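Local coordinates for protein glucokinase (Leishmania braziliensis MHOM/BR/75/M2904, PDB 6EDI) that probably phosphorylates D-glucose with ATP, as a dimeric glucokinase of the actin-like ATPase superfamily, at residues 330-342 with 376-390. Residues are numbered along the deposited sequence; the frame is centred on the assembly and turned at random.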
ATOM      1  N   LEU A 330     -16.221  -8.462   7.233  1.00 27.27           N
ATOM      2  CA  LEU A 330     -15.196  -7.475   7.549  1.00 28.83           C
ATOM      3  C   LEU A 330     -13.843  -8.184   7.682  1.00 26.30           C
ATOM      4  O   LEU A 330     -12.839  -7.753   7.111  1.00 25.77           O
ATOM      5  CB  LEU A 330     -15.528  -6.726   8.839  1.00 26.46           C
ATOM      6  CG  LEU A 330     -14.400  -5.775   9.268  1.00 29.81           C
ATOM      7  CD1 LEU A 330     -14.333  -4.602   8.298  1.00 32.01           C
ATOM      8  CD2 LEU A 330     -14.594  -5.293  10.703  1.00 31.14           C
ATOM      9  N   ILE A 331     -13.830  -9.290   8.417  1.00 24.79           N
ATOM     10  CA  ILE A 331     -12.609 -10.067   8.582  1.00 27.61           C
ATOM     11  C   ILE A 331     -12.159 -10.681   7.243  1.00 26.00           C
ATOM     12  O   ILE A 331     -10.951 -10.758   6.953  1.00 23.01           O
ATOM     13  CB  ILE A 331     -12.767 -11.136   9.703  1.00 28.33           C
ATOM     14  CG1 ILE A 331     -12.861 -10.454  11.072  1.00 28.44           C
ATOM     15  CG2 ILE A 331     -11.604 -12.115   9.689  1.00 28.69           C
ATOM     16  CD1 ILE A 331     -11.596  -9.704  11.449  1.00 27.15           C
ATOM     17  N   GLY A 332     -13.125 -11.089   6.418  1.00 22.54           N
ATOM     18  CA  GLY A 332     -12.811 -11.579   5.077  1.00 29.15           C
ATOM     19  C   GLY A 332     -12.038 -10.560   4.248  1.00 27.23           C
ATOM     20  O   GLY A 332     -11.086 -10.914   3.541  1.00 25.12           O
ATOM     21  N   LEU A 333     -12.443  -9.291   4.343  1.00 24.53           N
ATOM     22  CA  LEU A 333     -11.703  -8.199   3.715  1.00 27.76           C
ATOM     23  C   LEU A 333     -10.307  -8.141   4.301  1.00 27.57           C
ATOM     24  O   LEU A 333      -9.330  -8.026   3.560  1.00 25.27           O
ATOM     25  CB  LEU A 333     -12.401  -6.847   3.921  1.00 27.51           C
ATOM     26  CG  LEU A 333     -11.551  -5.599   3.650  1.00 25.50           C
ATOM     27  CD1 LEU A 333     -11.175  -5.435   2.185  1.00 26.00           C
ATOM     28  CD2 LEU A 333     -12.259  -4.351   4.149  1.00 26.95           C
ATOM     29  N   THR A 334     -10.207  -8.228   5.629  1.00 24.91           N
ATOM     30  CA  THR A 334      -8.881  -8.205   6.259  1.00 22.04           C
ATOM     31  C   THR A 334      -8.019  -9.406   5.891  1.00 24.14           C
ATOM     32  O   THR A 334      -6.801  -9.344   5.988  1.00 24.15           O
ATOM     33  CB  THR A 334      -8.935  -8.102   7.788  1.00 24.45           C
ATOM     34  OG1 THR A 334      -9.493  -9.304   8.341  1.00 25.35           O
ATOM     35  CG2 THR A 334      -9.752  -6.893   8.224  1.00 24.86           C
ATOM     36  N   ALA A 335      -8.621 -10.518   5.490  1.00 26.27           N
ATOM     37  CA  ALA A 335      -7.778 -11.630   5.051  1.00 22.77           C
ATOM     38  C   ALA A 335      -7.021 -11.203   3.799  1.00 22.71           C
ATOM     39  O   ALA A 335      -5.819 -11.491   3.639  1.00 24.76           O
ATOM     40  CB  ALA A 335      -8.622 -12.876   4.779  1.00 23.53           C
ATOM     41  N   GLU A 336      -7.727 -10.516   2.903  1.00 22.92           N
ATOM     42  CA  GLU A 336      -7.088  -9.957   1.708  1.00 24.98           C
ATOM     43  C   GLU A 336      -6.037  -8.881   2.023  1.00 26.83           C
ATOM     44  O   GLU A 336      -4.953  -8.878   1.443  1.00 23.79           O
ATOM     45  CB  GLU A 336      -8.131  -9.404   0.723  1.00 27.22           C
ATOM     46  CG  GLU A 336      -9.128 -10.433   0.168  1.00 24.88           C
ATOM     47  CD  GLU A 336      -8.501 -11.757  -0.262  1.00 27.49           C
ATOM     48  OE1 GLU A 336      -7.342 -11.797  -0.740  1.00 22.70           O
ATOM     49  OE2 GLU A 336      -9.193 -12.785  -0.135  1.00 25.11           O
ATOM     50  N   THR A 337      -6.343  -7.963   2.934  1.00 23.35           N
ATOM     51  CA  THR A 337      -5.393  -6.883   3.221  1.00 22.63           C
ATOM     52  C   THR A 337      -4.175  -7.413   3.968  1.00 22.59           C
ATOM     53  O   THR A 337      -3.046  -6.957   3.742  1.00 21.78           O
ATOM     54  CB  THR A 337      -6.053  -5.702   3.982  1.00 21.83           C
ATOM     55  OG1 THR A 337      -6.512  -6.136   5.271  1.00 22.68           O
ATOM     56  CG2 THR A 337      -7.237  -5.159   3.177  1.00 21.94           C
ATOM     57  N   THR A 338      -4.407  -8.408   4.828  1.00 20.26           N
ATOM     58  CA  THR A 338      -3.351  -9.025   5.614  1.00 24.81           C
ATOM     59  C   THR A 338      -2.403  -9.758   4.682  1.00 23.09           C
ATOM     60  O   THR A 338      -1.173  -9.675   4.825  1.00 22.84           O
ATOM     61  CB  THR A 338      -3.925  -9.994   6.658  1.00 24.73           C
ATOM     62  OG1 THR A 338      -4.761  -9.260   7.574  1.00 24.06           O
ATOM     63  CG2 THR A 338      -2.826 -10.703   7.424  1.00 22.00           C
ATOM     64  N   MET A 339      -2.952 -10.487   3.718  1.00 21.12           N
ATOM     65  CA  MET A 339      -2.074 -11.109   2.733  1.00 20.66           C
ATOM     66  C   MET A 339      -1.311 -10.075   1.884  1.00 22.10           C
ATOM     67  O   MET A 339      -0.116 -10.212   1.689  1.00 25.01           O
ATOM     68  CB  MET A 339      -2.857 -12.084   1.840  1.00 23.88           C
ATOM     69  CG  MET A 339      -1.959 -12.836   0.847  1.00 26.19           C
ATOM     70  SD  MET A 339      -0.783 -13.928   1.655  1.00 24.77           S
ATOM     71  CE  MET A 339       0.759 -13.248   1.064  1.00 26.83           C
ATOM     72  N   GLN A 340      -1.972  -9.038   1.375  1.00 22.20           N
ATOM     73  CA  GLN A 340      -1.250  -8.147   0.458  1.00 21.62           C
ATOM     74  C   GLN A 340      -0.136  -7.372   1.130  1.00 22.95           C
ATOM     75  O   GLN A 340       0.919  -7.160   0.543  1.00 24.17           O
ATOM     76  CB  GLN A 340      -2.182  -7.134  -0.189  1.00 21.23           C
ATOM     77  CG  GLN A 340      -3.219  -7.721  -1.105  1.00 31.30           C
ATOM     78  CD  GLN A 340      -4.173  -6.652  -1.541  1.00 30.34           C
ATOM     79  OE1 GLN A 340      -5.214  -6.434  -0.907  1.00 34.76           O
ATOM     80  NE2 GLN A 340      -3.802  -5.930  -2.595  1.00 27.03           N
ATOM     81  N   PHE A 341      -0.388  -6.928   2.351  1.00 19.79           N
ATOM     82  CA  PHE A 341       0.554  -6.068   3.049  1.00 20.44           C
ATOM     83  C   PHE A 341       1.452  -6.761   4.087  1.00 21.27           C
ATOM     84  O   PHE A 341       2.414  -6.142   4.608  1.00 19.08           O
ATOM     85  CB  PHE A 341      -0.246  -4.956   3.740  1.00 20.77           C
ATOM     86  CG  PHE A 341      -1.022  -4.091   2.795  1.00 20.34           C
ATOM     87  CD1 PHE A 341      -0.364  -3.378   1.799  1.00 20.37           C
ATOM     88  CD2 PHE A 341      -2.410  -3.954   2.925  1.00 20.84           C
ATOM     89  CE1 PHE A 341      -1.058  -2.542   0.932  1.00 20.61           C
ATOM     90  CE2 PHE A 341      -3.132  -3.125   2.056  1.00 22.92           C
ATOM     91  CZ  PHE A 341      -2.460  -2.423   1.047  1.00 25.28           C
ATOM     92  N   LEU A 342       1.130  -8.020   4.407  1.00 21.54           N
ATOM     93  CA  LEU A 342       1.813  -8.783   5.485  1.00 23.61           C
ATOM     94  C   LEU A 342       2.145  -7.923   6.720  1.00 19.84           C
ATOM     95  O   LEU A 342       3.306  -7.780   7.114  1.00 20.42           O
ATOM     96  CB  LEU A 342       3.045  -9.540   4.954  1.00 21.92           C
ATOM     97  CG  LEU A 342       2.776 -10.605   3.896  1.00 23.09           C
ATOM     98  CD1 LEU A 342       4.087 -11.188   3.333  1.00 31.14           C
ATOM     99  CD2 LEU A 342       1.904 -11.730   4.457  1.00 25.86           C
ATOM    100  N   HIS A 376      -8.536 -18.255   4.078  1.00 29.68           N
ATOM    101  CA  HIS A 376      -7.773 -17.765   2.927  1.00 24.50           C
ATOM    102  C   HIS A 376      -6.797 -18.834   2.438  1.00 27.18           C
ATOM    103  O   HIS A 376      -6.172 -19.520   3.244  1.00 29.39           O
ATOM    104  CB  HIS A 376      -6.978 -16.502   3.299  1.00 25.40           C
ATOM    105  CG  HIS A 376      -6.479 -15.734   2.111  1.00 24.58           C
ATOM    106  ND1 HIS A 376      -5.394 -16.139   1.361  1.00 24.34           N
ATOM    107  CD2 HIS A 376      -6.930 -14.591   1.538  1.00 21.66           C
ATOM    108  CE1 HIS A 376      -5.194 -15.278   0.379  1.00 23.06           C
ATOM    109  NE2 HIS A 376      -6.115 -14.328   0.462  1.00 26.17           N
ATOM    110  N   ALA A 377      -6.664 -18.959   1.123  1.00 26.09           N
ATOM    111  CA  ALA A 377      -5.793 -19.975   0.516  1.00 29.47           C
ATOM    112  C   ALA A 377      -4.359 -19.887   1.015  1.00 27.91           C
ATOM    113  O   ALA A 377      -3.646 -20.893   1.069  1.00 28.69           O
ATOM    114  CB  ALA A 377      -5.819 -19.861  -0.994  1.00 28.43           C
ATOM    115  N   MET A 378      -3.925 -18.681   1.353  1.00 24.38           N
ATOM    116  CA  MET A 378      -2.526 -18.469   1.729  1.00 24.82           C
ATOM    117  C   MET A 378      -2.282 -18.704   3.218  1.00 28.64           C
ATOM    118  O   MET A 378      -1.131 -18.809   3.666  1.00 27.53           O
ATOM    119  CB  MET A 378      -2.082 -17.060   1.322  1.00 24.07           C
ATOM    120  CG  MET A 378      -2.179 -16.809  -0.185  1.00 25.43           C
ATOM    121  SD  MET A 378      -0.990 -17.828  -1.100  1.00 30.10           S
ATOM    122  CE  MET A 378       0.518 -16.905  -0.819  1.00 26.77           C
ATOM    123  N   GLU A 379      -3.361 -18.773   3.991  1.00 27.00           N
ATOM    124  CA  GLU A 379      -3.234 -19.201   5.372  1.00 25.34           C
ATOM    125  C   GLU A 379      -3.278 -20.717   5.380  1.00 27.00           C
ATOM    126  O   GLU A 379      -2.501 -21.373   6.075  1.00 26.23           O
ATOM    127  CB  GLU A 379      -4.357 -18.620   6.244  1.00 28.24           C
ATOM    128  CG  GLU A 379      -4.308 -19.081   7.687  1.00 30.16           C
ATOM    129  CD  GLU A 379      -3.039 -18.657   8.396  1.00 32.59           C
ATOM    130  OE1 GLU A 379      -2.427 -17.647   7.977  1.00 29.85           O
ATOM    131  OE2 GLU A 379      -2.651 -19.339   9.374  1.00 32.62           O
ATOM    132  N   ARG A 380      -4.200 -21.280   4.607  1.00 26.39           N
ATOM    133  CA  ARG A 380      -4.305 -22.730   4.523  1.00 30.12           C
ATOM    134  C   ARG A 380      -2.979 -23.346   4.091  1.00 28.13           C
ATOM    135  O   ARG A 380      -2.514 -24.328   4.673  1.00 27.58           O
ATOM    136  CB  ARG A 380      -5.428 -23.125   3.556  1.00 29.55           C
ATOM    137  CG  ARG A 380      -6.828 -22.719   4.050  1.00 31.07           C
ATOM    138  CD  ARG A 380      -7.911 -23.096   3.033  1.00 31.73           C
ATOM    139  NE  ARG A 380      -9.250 -22.573   3.334  1.00 38.37           N
ATOM    140  CZ  ARG A 380     -10.308 -23.335   3.623  1.00 39.45           C
ATOM    141  NH1 ARG A 380     -10.181 -24.654   3.674  1.00 38.84           N
ATOM    142  NH2 ARG A 380     -11.489 -22.783   3.868  1.00 41.70           N
ATOM    143  N   GLN A 381      -2.354 -22.756   3.083  1.00 25.00           N
ATOM    144  CA  GLN A 381      -1.123 -23.334   2.542  1.00 31.23           C
ATOM    145  C   GLN A 381       0.131 -22.927   3.291  1.00 32.02           C
ATOM    146  O   GLN A 381       1.043 -23.746   3.470  1.00 29.14           O
ATOM    147  CB  GLN A 381      -0.966 -22.982   1.063  1.00 31.89           C
ATOM    148  CG  GLN A 381      -2.069 -23.519   0.167  1.00 33.80           C
ATOM    149  CD  GLN A 381      -1.904 -23.074  -1.267  1.00 36.53           C
ATOM    150  OE1 GLN A 381      -2.406 -22.013  -1.667  1.00 36.79           O
ATOM    151  NE2 GLN A 381      -1.195 -23.875  -2.056  1.00 29.23           N
ATOM    152  N   PHE A 382       0.194 -21.670   3.725  1.00 29.26           N
ATOM    153  CA  PHE A 382       1.475 -21.128   4.191  1.00 29.12           C
ATOM    154  C   PHE A 382       1.475 -20.396   5.538  1.00 29.14           C
ATOM    155  O   PHE A 382       2.538 -19.956   5.982  1.00 33.33           O
ATOM    156  CB  PHE A 382       2.093 -20.202   3.128  1.00 32.78           C
ATOM    157  CG  PHE A 382       2.101 -20.778   1.733  1.00 32.53           C
ATOM    158  CD1 PHE A 382       3.049 -21.730   1.359  1.00 32.00           C
ATOM    159  CD2 PHE A 382       1.180 -20.345   0.787  1.00 28.57           C
ATOM    160  CE1 PHE A 382       3.057 -22.258   0.074  1.00 31.42           C
ATOM    161  CE2 PHE A 382       1.182 -20.863  -0.509  1.00 33.54           C
ATOM    162  CZ  PHE A 382       2.126 -21.825  -0.862  1.00 34.64           C
ATOM    163  N   LYS A 383       0.315 -20.272   6.188  1.00 30.61           N
ATOM    164  CA  LYS A 383       0.216 -19.576   7.487  1.00 29.64           C
ATOM    165  C   LYS A 383       0.701 -18.126   7.451  1.00 30.62           C
ATOM    166  O   LYS A 383       1.313 -17.650   8.421  1.00 27.52           O
ATOM    167  CB  LYS A 383       0.982 -20.328   8.594  1.00 30.95           C
ATOM    168  CG  LYS A 383       0.213 -21.417   9.348  1.00 38.21           C
ATOM    169  CD  LYS A 383      -0.315 -22.488   8.434  1.00 30.74           C
ATOM    170  CE  LYS A 383      -1.435 -23.284   9.096  1.00 41.41           C
ATOM    171  NZ  LYS A 383      -2.684 -23.354   8.263  1.00 41.36           N
ATOM    172  N   PHE A 384       0.434 -17.420   6.352  1.00 28.48           N
ATOM    173  CA  PHE A 384       0.858 -16.023   6.228  1.00 26.10           C
ATOM    174  C   PHE A 384       0.052 -15.096   7.125  1.00 28.50           C
ATOM    175  O   PHE A 384       0.600 -14.185   7.753  1.00 26.30           O
ATOM    176  CB  PHE A 384       0.688 -15.535   4.782  1.00 29.64           C
ATOM    177  CG  PHE A 384       1.837 -15.882   3.867  1.00 26.81           C
ATOM    178  CD1 PHE A 384       3.099 -15.342   4.079  1.00 33.84           C
ATOM    179  CD2 PHE A 384       1.642 -16.706   2.768  1.00 30.19           C
ATOM    180  CE1 PHE A 384       4.164 -15.649   3.214  1.00 33.49           C
ATOM    181  CE2 PHE A 384       2.694 -17.011   1.912  1.00 29.91           C
ATOM    182  CZ  PHE A 384       3.946 -16.484   2.130  1.00 30.26           C
ATOM    183  N   LEU A 385      -1.257 -15.316   7.156  1.00 25.39           N
ATOM    184  CA  LEU A 385      -2.182 -14.372   7.795  1.00 24.94           C
ATOM    185  C   LEU A 385      -2.124 -14.448   9.327  1.00 30.94           C
ATOM    186  O   LEU A 385      -2.309 -13.442  10.019  1.00 27.46           O
ATOM    187  CB  LEU A 385      -3.610 -14.579   7.268  1.00 25.86           C
ATOM    188  CG  LEU A 385      -3.887 -14.252   5.789  1.00 26.89           C
ATOM    189  CD1 LEU A 385      -3.222 -15.203   4.803  1.00 30.65           C
ATOM    190  CD2 LEU A 385      -5.366 -14.246   5.521  1.00 24.53           C
ATOM    191  N   SER A 386      -1.844 -15.639   9.856  1.00 27.23           N
ATOM    192  CA  SER A 386      -1.787 -15.834  11.307  1.00 29.00           C
ATOM    193  C   SER A 386      -0.560 -15.175  11.942  1.00 27.92           C
ATOM    194  O   SER A 386      -0.419 -15.163  13.165  1.00 30.41           O
ATOM    195  CB  SER A 386      -1.809 -17.327  11.638  1.00 28.80           C
ATOM    196  OG  SER A 386      -0.760 -17.994  10.969  1.00 30.45           O
ATOM    197  N   ARG A 387       0.321 -14.620  11.114  1.00 25.77           N
ATOM    198  CA  ARG A 387       1.475 -13.878  11.628  1.00 27.65           C
ATOM    199  C   ARG A 387       1.051 -12.568  12.271  1.00 27.38           C
ATOM    200  O   ARG A 387       1.779 -12.007  13.095  1.00 29.57           O
ATOM    201  CB  ARG A 387       2.475 -13.585  10.512  1.00 29.55           C
ATOM    202  CG  ARG A 387       3.024 -14.829   9.824  1.00 30.97           C
ATOM    203  CD  ARG A 387       3.950 -14.423   8.693  1.00 30.37           C
ATOM    204  NE  ARG A 387       4.556 -15.568   8.007  1.00 28.33           N
ATOM    205  CZ  ARG A 387       5.476 -15.457   7.057  1.00 32.67           C
ATOM    206  NH1 ARG A 387       5.900 -14.254   6.699  1.00 30.31           N
ATOM    207  NH2 ARG A 387       5.976 -16.543   6.471  1.00 34.17           N
ATOM    208  N   THR A 388      -0.132 -12.091  11.886  1.00 27.13           N
ATOM    209  CA  THR A 388      -0.594 -10.745  12.227  1.00 27.63           C
ATOM    210  C   THR A 388      -1.395 -10.671  13.529  1.00 28.70           C
ATOM    211  O   THR A 388      -2.325 -11.448  13.749  1.00 28.99           O
ATOM    212  CB  THR A 388      -1.421 -10.144  11.053  1.00 27.08           C
ATOM    213  OG1 THR A 388      -0.592 -10.075   9.884  1.00 23.83           O
ATOM    214  CG2 THR A 388      -1.932  -8.746  11.395  1.00 26.92           C
ATOM    215  N   THR A 389      -1.021  -9.721  14.383  1.00 26.89           N
ATOM    216  CA  THR A 389      -1.727  -9.438  15.624  1.00 25.67           C
ATOM    217  C   THR A 389      -2.892  -8.508  15.307  1.00 29.64           C
ATOM    218  O   THR A 389      -2.686  -7.452  14.702  1.00 28.57           O
ATOM    219  CB  THR A 389      -0.764  -8.772  16.634  1.00 28.01           C
ATOM    220  OG1 THR A 389       0.260  -9.707  16.995  1.00 25.82           O
ATOM    221  CG2 THR A 389      -1.491  -8.305  17.887  1.00 28.33           C
ATOM    222  N   PHE A 390      -4.114  -8.899  15.687  1.00 27.67           N
ATOM    223  CA  PHE A 390      -5.294  -8.062  15.447  1.00 31.37           C
ATOM    224  C   PHE A 390      -5.703  -7.320  16.702  1.00 27.88           C
ATOM    225  O   PHE A 390      -5.669  -7.880  17.801  1.00 26.87           O
ATOM    226  CB  PHE A 390      -6.487  -8.876  14.947  1.00 24.36           C
ATOM    227  CG  PHE A 390      -6.509  -9.072  13.452  1.00 29.58           C
ATOM    228  CD1 PHE A 390      -5.449  -9.689  12.800  1.00 26.93           C
ATOM    229  CD2 PHE A 390      -7.597  -8.652  12.705  1.00 26.44           C
ATOM    230  CE1 PHE A 390      -5.478  -9.874  11.424  1.00 28.13           C
ATOM    231  CE2 PHE A 390      -7.645  -8.833  11.345  1.00 24.43           C
ATOM    232  CZ  PHE A 390      -6.584  -9.439  10.692  1.00 26.80           C
TER
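The last turns of helix 317-341 pack against 376-390, with the CA atoms of T338 and L385 5.9 Å apart; in this actin-like ATPase fold, 376-390 leads from a short helix beginning at A377 into strand 389-393 of a six-stranded mixed sheet. H376, the N-cap, suits its place because one ring nitrogen can accept while the other donates: ND1 accepts from M378 N, and NE2 donates to E336 OE1 at 3.1 Å. That oxygen lies nearly in the ring plane, yet the N-H comes from above the carboxylate, 39° out of its plane. E336 OE2 is hydrogen-bonded to S241 OG of the same chain and to S239 OG of the second subunit, so the capping histidine sits beside the subunit interface. Flexible M339 sets CG anti to its backbone N (chi1 -176°) and then bends, bringing SD 3.4 Å from M378 CB and CE over one face of the F384 ring, 4.1 Å from its centroid, a CH-pi contact. Compact A335 lets L385 settle close, CB to CD2 3.6 Å. T338 lays CG2 3.4 Å from T388 OG1, itself hydrogen-bonded to P343 O. The buried T338 hydroxyl donates a hydrogen bond to T334 O, one helical turn earlier; the same OG1 lies at the edge of the F390 ring, 3.6 Å from CZ.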